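Local coordinates for oxidized polyvinyl alcohol hydrolase (Pseudomonas sp., PDB 3WL7), which hydrolyses beta-diketones such as 4,6-nonanedione and takes the second step of polyvinyl alcohol degradation by cleaving the oxidized polymer, at residues Glu203-Ser208 against Gln232-Pro237; Asp258-Thr263 against Ala273-Ser278. The protein carries 1 engineered substitution. All coordinates share one frame; numbering follows the deposited sequence.

Contact 1: Glu203-Ser208 against Gln232-Pro237. With P2D (pentane-2,4-dione), chain B.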
loop_
_atom_site.group_PDB
_atom_site.type_symbol
_atom_site.label_atom_id
_atom_site.label_comp_id
_atom_site.label_asym_id
_atom_site.label_seq_id
_atom_site.Cartn_x
_atom_site.Cartn_y
_atom_site.Cartn_z
ATOM N N GLU A 203 -7.200 -0.506 -4.127
ATOM C CA GLU A 203 -8.253 0.356 -4.675
ATOM C C GLU A 203 -7.824 1.820 -4.691
ATOM O O GLU A 203 -6.864 2.243 -3.972
ATOM C CB GLU A 203 -9.516 0.232 -3.811
ATOM C CG GLU A 203 -10.650 -0.657 -4.447
ATOM C CD GLU A 203 -11.365 0.025 -5.622
ATOM O OE1 GLU A 203 -12.423 -0.552 -6.037
ATOM O OE2 GLU A 203 -10.935 1.095 -6.169
ATOM N N TRP A 204 -8.584 2.615 -5.483
ATOM C CA TRP A 204 -8.484 4.061 -5.557
ATOM C C TRP A 204 -9.859 4.661 -5.137
ATOM O O TRP A 204 -9.945 5.776 -4.656
ATOM C CB TRP A 204 -8.154 4.493 -6.976
ATOM C CG TRP A 204 -7.593 5.897 -7.080
ATOM C CD1 TRP A 204 -8.249 7.023 -7.517
ATOM C CD2 TRP A 204 -6.256 6.297 -6.758
ATOM N NE1 TRP A 204 -7.386 8.112 -7.477
ATOM C CE2 TRP A 204 -6.157 7.690 -7.021
ATOM C CE3 TRP A 204 -5.131 5.614 -6.258
ATOM C CZ2 TRP A 204 -4.965 8.422 -6.810
ATOM C CZ3 TRP A 204 -3.946 6.322 -6.041
ATOM C CH2 TRP A 204 -3.866 7.719 -6.324
ATOM N N TYR A 205 -10.913 3.879 -5.288
ATOM C CA TYR A 205 -12.296 4.296 -4.957
ATOM C C TYR A 205 -12.620 5.556 -5.746
ATOM O O TYR A 205 -13.004 6.603 -5.198
ATOM C CB TYR A 205 -12.454 4.562 -3.473
ATOM C CG TYR A 205 -12.145 3.409 -2.551
ATOM C CD1 TYR A 205 -12.803 2.175 -2.687
ATOM C CD2 TYR A 205 -11.265 3.597 -1.464
ATOM C CE1 TYR A 205 -12.602 1.137 -1.715
ATOM C CE2 TYR A 205 -11.064 2.574 -0.493
ATOM C CZ TYR A 205 -11.743 1.365 -0.639
ATOM O OH TYR A 205 -11.583 0.385 0.328
ATOM N N VAL A 206 -12.489 5.407 -7.058
ATOM C CA VAL A 206 -12.698 6.541 -7.951
ATOM C C VAL A 206 -14.026 7.290 -7.678
ATOM O O VAL A 206 -15.105 6.684 -7.469
ATOM C CB VAL A 206 -12.629 6.077 -9.423
ATOM C CG1 VAL A 206 -13.133 7.204 -10.374
ATOM C CG2 VAL A 206 -11.198 5.712 -9.746
ATOM N N THR A 207 -13.931 8.623 -7.649
ATOM C CA THR A 207 -15.127 9.481 -7.471
ATOM C C THR A 207 -15.193 10.460 -8.637
ATOM O O THR A 207 -14.316 10.503 -9.485
ATOM C CB THR A 207 -15.042 10.375 -6.202
ATOM O OG1 THR A 207 -13.965 11.330 -6.349
ATOM C CG2 THR A 207 -14.807 9.507 -4.980
ATOM N N SER A 208 -16.267 11.242 -8.681
ATOM C CA SER A 208 -16.320 12.312 -9.690
ATOM C C SER A 208 -15.338 13.402 -9.291
ATOM O O SER A 208 -14.852 13.449 -8.159
ATOM C CB SER A 208 -17.715 12.923 -9.671
ATOM O OG SER A 208 -18.653 11.892 -9.931
ATOM N N GLN A 232 -10.098 11.605 -9.185
ATOM C CA GLN A 232 -10.193 11.750 -7.723
ATOM C C GLN A 232 -10.593 10.394 -7.129
ATOM O O GLN A 232 -11.086 9.470 -7.831
ATOM C CB GLN A 232 -11.266 12.791 -7.394
ATOM C CG GLN A 232 -10.921 14.159 -7.983
ATOM C CD GLN A 232 -9.639 14.735 -7.421
ATOM O OE1 GLN A 232 -9.435 14.727 -6.217
ATOM N NE2 GLN A 232 -8.767 15.263 -8.303
ATOM N N GLY A 233 -10.352 10.219 -5.836
ATOM C CA GLY A 233 -10.767 8.943 -5.234
ATOM C C GLY A 233 -10.850 9.006 -3.716
ATOM O O GLY A 233 -10.118 9.791 -3.090
ATOM N N ARG A 234 -11.722 8.173 -3.131
ATOM C CA ARG A 234 -11.912 8.085 -1.686
ATOM C C ARG A 234 -10.707 7.522 -0.924
ATOM O O ARG A 234 -10.649 7.644 0.305
ATOM C CB ARG A 234 -13.164 7.244 -1.383
ATOM C CG ARG A 234 -14.417 7.917 -1.933
ATOM C CD ARG A 234 -15.647 7.142 -1.509
ATOM N NE ARG A 234 -15.822 5.936 -2.321
ATOM C CZ ARG A 234 -16.004 4.721 -1.818
ATOM N NH1 ARG A 234 -16.002 4.524 -0.504
ATOM N NH2 ARG A 234 -16.306 3.688 -2.615
ATOM N N VAL A 235 -9.720 6.967 -1.632
ATOM C CA VAL A 235 -8.497 6.457 -0.962
ATOM C C VAL A 235 -7.665 7.640 -0.437
ATOM O O VAL A 235 -6.904 7.478 0.535
ATOM C CB VAL A 235 -7.619 5.621 -1.973
ATOM C CG1 VAL A 235 -7.017 6.538 -3.072
ATOM C CG2 VAL A 235 -6.501 4.864 -1.227
ATOM N N GLY A 236 -7.832 8.830 -1.033
ATOM C CA GLY A 236 -6.933 9.902 -0.619
ATOM C C GLY A 236 -7.618 11.155 -0.180
ATOM O O GLY A 236 -8.812 11.175 0.100
ATOM N N PRO A 237 -6.857 12.227 -0.089
ATOM C CA PRO A 237 -7.383 13.538 0.300
ATOM C C PRO A 237 -8.370 13.936 -0.800
ATOM O O PRO A 237 -8.216 13.481 -1.947
ATOM C CB PRO A 237 -6.137 14.468 0.176
ATOM C CG PRO A 237 -4.968 13.553 0.341
ATOM C CD PRO A 237 -5.408 12.245 -0.372
HETATM C C1 P2D B . -11.624 -5.274 -1.023
HETATM C C2 P2D B . -12.585 -4.097 -1.228
HETATM C C3 P2D B . -14.090 -4.312 -1.111
HETATM C C4 P2D B . -14.861 -2.995 -1.224
HETATM C C5 P2D B . -16.361 -2.980 -1.593
HETATM O O2 P2D B . -12.131 -2.977 -1.498
HETATM O O4 P2D B . -14.294 -1.926 -0.995
HETATM O O HOH W 1 -16.337 6.086 -5.124
HETATM O O HOH W 2 -12.255 12.438 -10.722
#

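Contact 2: Asp258-Thr263 against Ala273-Ser278. With P2D (pentane-2,4-dione), chain B.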
loop_
_atom_site.group_PDB
_atom_site.type_symbol
_atom_site.label_atom_id
_atom_site.label_comp_id
_atom_site.label_asym_id
_atom_site.label_seq_id
_atom_site.Cartn_x
_atom_site.Cartn_y
_atom_site.Cartn_z
ATOM N N ASP A 258 -7.751 -10.069 -11.852
ATOM C CA ASP A 258 -7.500 -9.289 -10.614
ATOM C C ASP A 258 -8.796 -8.515 -10.252
ATOM O O ASP A 258 -8.985 -7.361 -10.630
ATOM C CB ASP A 258 -6.319 -8.379 -10.869
ATOM C CG ASP A 258 -5.829 -7.693 -9.619
ATOM O OD1 ASP A 258 -6.452 -7.916 -8.571
ATOM O OD2 ASP A 258 -4.836 -6.931 -9.727
ATOM N N LEU A 259 -9.662 -9.224 -9.515
ATOM C CA LEU A 259 -11.003 -8.794 -9.140
ATOM C C LEU A 259 -11.276 -9.276 -7.731
ATOM O O LEU A 259 -10.631 -10.242 -7.304
ATOM C CB LEU A 259 -11.991 -9.525 -10.047
ATOM C CG LEU A 259 -11.847 -9.237 -11.550
ATOM C CD1 LEU A 259 -12.742 -10.278 -12.308
ATOM C CD2 LEU A 259 -12.219 -7.828 -11.903
ATOM N N TRP A 260 -12.233 -8.675 -7.019
ATOM C CA TRP A 260 -12.574 -9.173 -5.676
ATOM C C TRP A 260 -14.070 -9.313 -5.553
ATOM O O TRP A 260 -14.807 -8.451 -5.994
ATOM C CB TRP A 260 -12.074 -8.189 -4.563
ATOM C CG TRP A 260 -12.366 -8.635 -3.110
ATOM C CD1 TRP A 260 -13.265 -8.070 -2.229
ATOM C CD2 TRP A 260 -11.711 -9.689 -2.382
ATOM N NE1 TRP A 260 -13.189 -8.704 -0.996
ATOM C CE2 TRP A 260 -12.249 -9.700 -1.070
ATOM C CE3 TRP A 260 -10.730 -10.618 -2.709
ATOM C CZ2 TRP A 260 -11.826 -10.621 -0.090
ATOM C CZ3 TRP A 260 -10.309 -11.543 -1.732
ATOM C CH2 TRP A 260 -10.859 -11.530 -0.451
ATOM N N ASN A 261 -14.494 -10.444 -5.005
ATOM C CA ASN A 261 -15.897 -10.664 -4.760
ATOM C C ASN A 261 -16.041 -10.604 -3.272
ATOM O O ASN A 261 -15.392 -11.344 -2.535
ATOM C CB ASN A 261 -16.328 -12.047 -5.223
ATOM C CG ASN A 261 -16.129 -12.227 -6.703
ATOM O OD1 ASN A 261 -15.379 -13.102 -7.147
ATOM N ND2 ASN A 261 -16.753 -11.393 -7.474
ATOM N N CYS A 262 -16.963 -9.748 -2.868
ATOM C CA CYS A 262 -17.349 -9.532 -1.476
ATOM C C CYS A 262 -18.279 -10.687 -1.064
ATOM O O CYS A 262 -18.717 -11.490 -1.887
ATOM C CB CYS A 262 -18.121 -8.224 -1.380
ATOM S SG CYS A 262 -17.012 -6.735 -1.368
ATOM N N THR A 263 -18.585 -10.742 0.219
ATOM C CA THR A 263 -19.453 -11.777 0.740
ATOM C C THR A 263 -20.573 -11.126 1.538
ATOM O O THR A 263 -20.330 -10.326 2.431
ATOM C CB THR A 263 -18.662 -12.730 1.657
ATOM O OG1 THR A 263 -17.557 -13.264 0.914
ATOM C CG2 THR A 263 -19.576 -13.878 2.187
ATOM N N ALA A 273 -15.047 -5.167 -6.572
ATOM C CA ALA A 273 -13.861 -4.363 -6.871
ATOM C C ALA A 273 -13.174 -4.931 -8.104
ATOM O O ALA A 273 -13.085 -6.154 -8.241
ATOM C CB ALA A 273 -12.877 -4.376 -5.704
ATOM N N ASP A 274 -12.715 -4.036 -8.981
ATOM C CA ASP A 274 -11.983 -4.440 -10.188
ATOM C C ASP A 274 -10.695 -3.612 -10.132
ATOM O O ASP A 274 -10.760 -2.389 -10.113
ATOM C CB ASP A 274 -12.841 -4.085 -11.417
ATOM C CG ASP A 274 -12.147 -4.392 -12.734
ATOM O OD1 ASP A 274 -10.914 -4.572 -12.737
ATOM O OD2 ASP A 274 -12.865 -4.432 -13.770
ATOM N N TYR A 275 -9.542 -4.279 -10.120
ATOM C CA TYR A 275 -8.291 -3.533 -9.958
ATOM C C TYR A 275 -7.687 -2.953 -11.208
ATOM O O TYR A 275 -6.649 -2.258 -11.160
ATOM C CB TYR A 275 -7.315 -4.404 -9.142
ATOM C CG TYR A 275 -7.942 -4.662 -7.793
ATOM C CD1 TYR A 275 -8.789 -5.766 -7.583
ATOM C CD2 TYR A 275 -7.789 -3.749 -6.762
ATOM C CE1 TYR A 275 -9.471 -5.946 -6.383
ATOM C CE2 TYR A 275 -8.473 -3.914 -5.564
ATOM C CZ TYR A 275 -9.304 -5.006 -5.380
ATOM O OH TYR A 275 -9.994 -5.212 -4.201
ATOM N N ARG A 276 -8.311 -3.239 -12.348
ATOM C CA ARG A 276 -7.840 -2.591 -13.585
ATOM C C ARG A 276 -8.010 -1.035 -13.478
ATOM O O ARG A 276 -7.045 -0.252 -13.625
ATOM C CB ARG A 276 -8.640 -3.172 -14.793
ATOM C CG ARG A 276 -8.216 -2.499 -16.123
ATOM C CD ARG A 276 -9.263 -2.750 -17.250
ATOM N NE ARG A 276 -9.474 -4.189 -17.340
ATOM C CZ ARG A 276 -8.795 -5.018 -18.132
ATOM N NH1 ARG A 276 -7.833 -4.571 -18.969
ATOM N NH2 ARG A 276 -9.043 -6.324 -18.027
ATOM N N PRO A 277 -9.229 -0.535 -13.126
ATOM C CA PRO A 277 -9.334 0.923 -13.058
ATOM C C PRO A 277 -8.572 1.575 -11.916
ATOM O O PRO A 277 -8.121 2.733 -12.043
ATOM C CB PRO A 277 -10.842 1.159 -12.902
ATOM C CG PRO A 277 -11.363 -0.146 -12.350
ATOM C CD PRO A 277 -10.571 -1.161 -13.137
ATOM N N SER A 278 -8.455 0.846 -10.801
ATOM C CA SER A 278 -7.780 1.466 -9.656
ATOM C C SER A 278 -6.267 1.510 -9.844
ATOM O O SER A 278 -5.635 2.506 -9.427
ATOM C CB SER A 278 -8.211 0.750 -8.372
ATOM O OG SER A 278 -7.794 -0.585 -8.385
HETATM C C1 P2D B . -11.624 -5.274 -1.023
HETATM C C2 P2D B . -12.585 -4.097 -1.228
HETATM C C3 P2D B . -14.090 -4.312 -1.111
HETATM C C4 P2D B . -14.861 -2.995 -1.224
HETATM C C5 P2D B . -16.361 -2.980 -1.593
HETATM O O2 P2D B . -12.131 -2.977 -1.498
HETATM O O4 P2D B . -14.294 -1.926 -0.995
HETATM O O HOH W 3 -8.708 -6.557 -13.268
#

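Contact 1: Glu203-Ser208 against Gln232-Pro237
With chi1 at -161°, Trp204 swings its indole to the side opposite its own N, where Val235 CG1, held between N and the carbonyl carbon of its residue (chi1 68°), lies over one face, 4.0 Å from the six-membered ring centroid in a CH-pi contact. The two segments are loops flanking helix 216-225 in an alpha/beta-hydrolase fold. They meet in a single beta bridge between Val206 and Gly233, where a type I turn begins that runs to Gly236. Three backbone bonds clasp them: Arg234 N to Tyr205 O at 2.9 Å, Thr207 N to Gln232 O at 3.0 Å, and a longer one, Val235 N to Trp204 O at 3.3 Å. Arg234 crosses Tyr205 at about a right angle, its guanidinium 32° from the phenol plane with Tyr205 CB over one face; NH1 is held by Arg133 O and Asn125. The phenol OH reaches Glu131, and O4 of the bound pentane-2,4-dione sits at the ring edge, 3.6 Å from Tyr205 CE1. Glu203 OE2 accepts from both Trp204 N and Tyr205 N, so one carboxylate oxygen grips two successive backbone N-H groups. Water 1 bridges Val206 O and Arg234 NE, while Thr207 packs its CG2 methyl 3.5 Å from Arg234 CG.

Contact 2: Asp258-Thr263 against Ala273-Ser278
Leu259 and Trp260 pair antiparallel with Asp274 and Ala273 at the foot of the hairpin formed by strands 259-263 and 269-274; Trp260 N gives Ala273 O a 2.9 Å bond, the return bond is weak, and Tyr275 N reaches Asp258 O as the chain turns into helix 275-288. Asp274 caps that helix: its OD1 accepts from Arg276 N, water 3 links the same oxygen to Asp258 O, and OD2 pairs with Arg220. Leu259 lies side by side with the Asp274 side chain, its CD2 3.5 Å from Asp274 CG. Asp258, with CG anti to N (chi1 -171°), brings its carboxylate alongside CB and CD1 of Tyr275, OD1 3.3 Å from Tyr275 CD1, the side chains crossing at about a right angle, planes 20° apart. Trp260 CB meets the edge of the tyrosine ring, 3.9 Å from CE1. Beyond it, Tyr275 OH and Trp260 CD1 both touch C1 of pentane-2,4-dione, at 3.6 and 3.5 Å. An alanine replacing Tyr275 would probably open a gap between Asp258 and the dione and leave Trp260 CB without its ring partner. Asp258 OD1 bonds His303 ND1 and OD2 bonds Ser201 OG and Gly254 N, consistent with the acid of an alpha/beta-hydrolase charge relay.

Contact 1 closes before contact 2 opens along the chain, their centres 14 Å apart, yet Glu203 packs against contact 2: its OE2 lies 3.5 Å from Ser278 CB, its OE1 3.9 Å from Ala273 CB, and its N 3.9 Å from Tyr275 CE2. The dione is flanked by both, Tyr205 of contact 1 near its oxygens and Trp260, Cys262 and Tyr275 of contact 2 near its carbons; Cys262, tied by a disulfide to Cys272, comes within 3.8 Å of ligand C3 through SG. Ser283, a predicted charge-relay residue, is about 8 Å from the Trp204 side chain and about 12 Å from that of Tyr275.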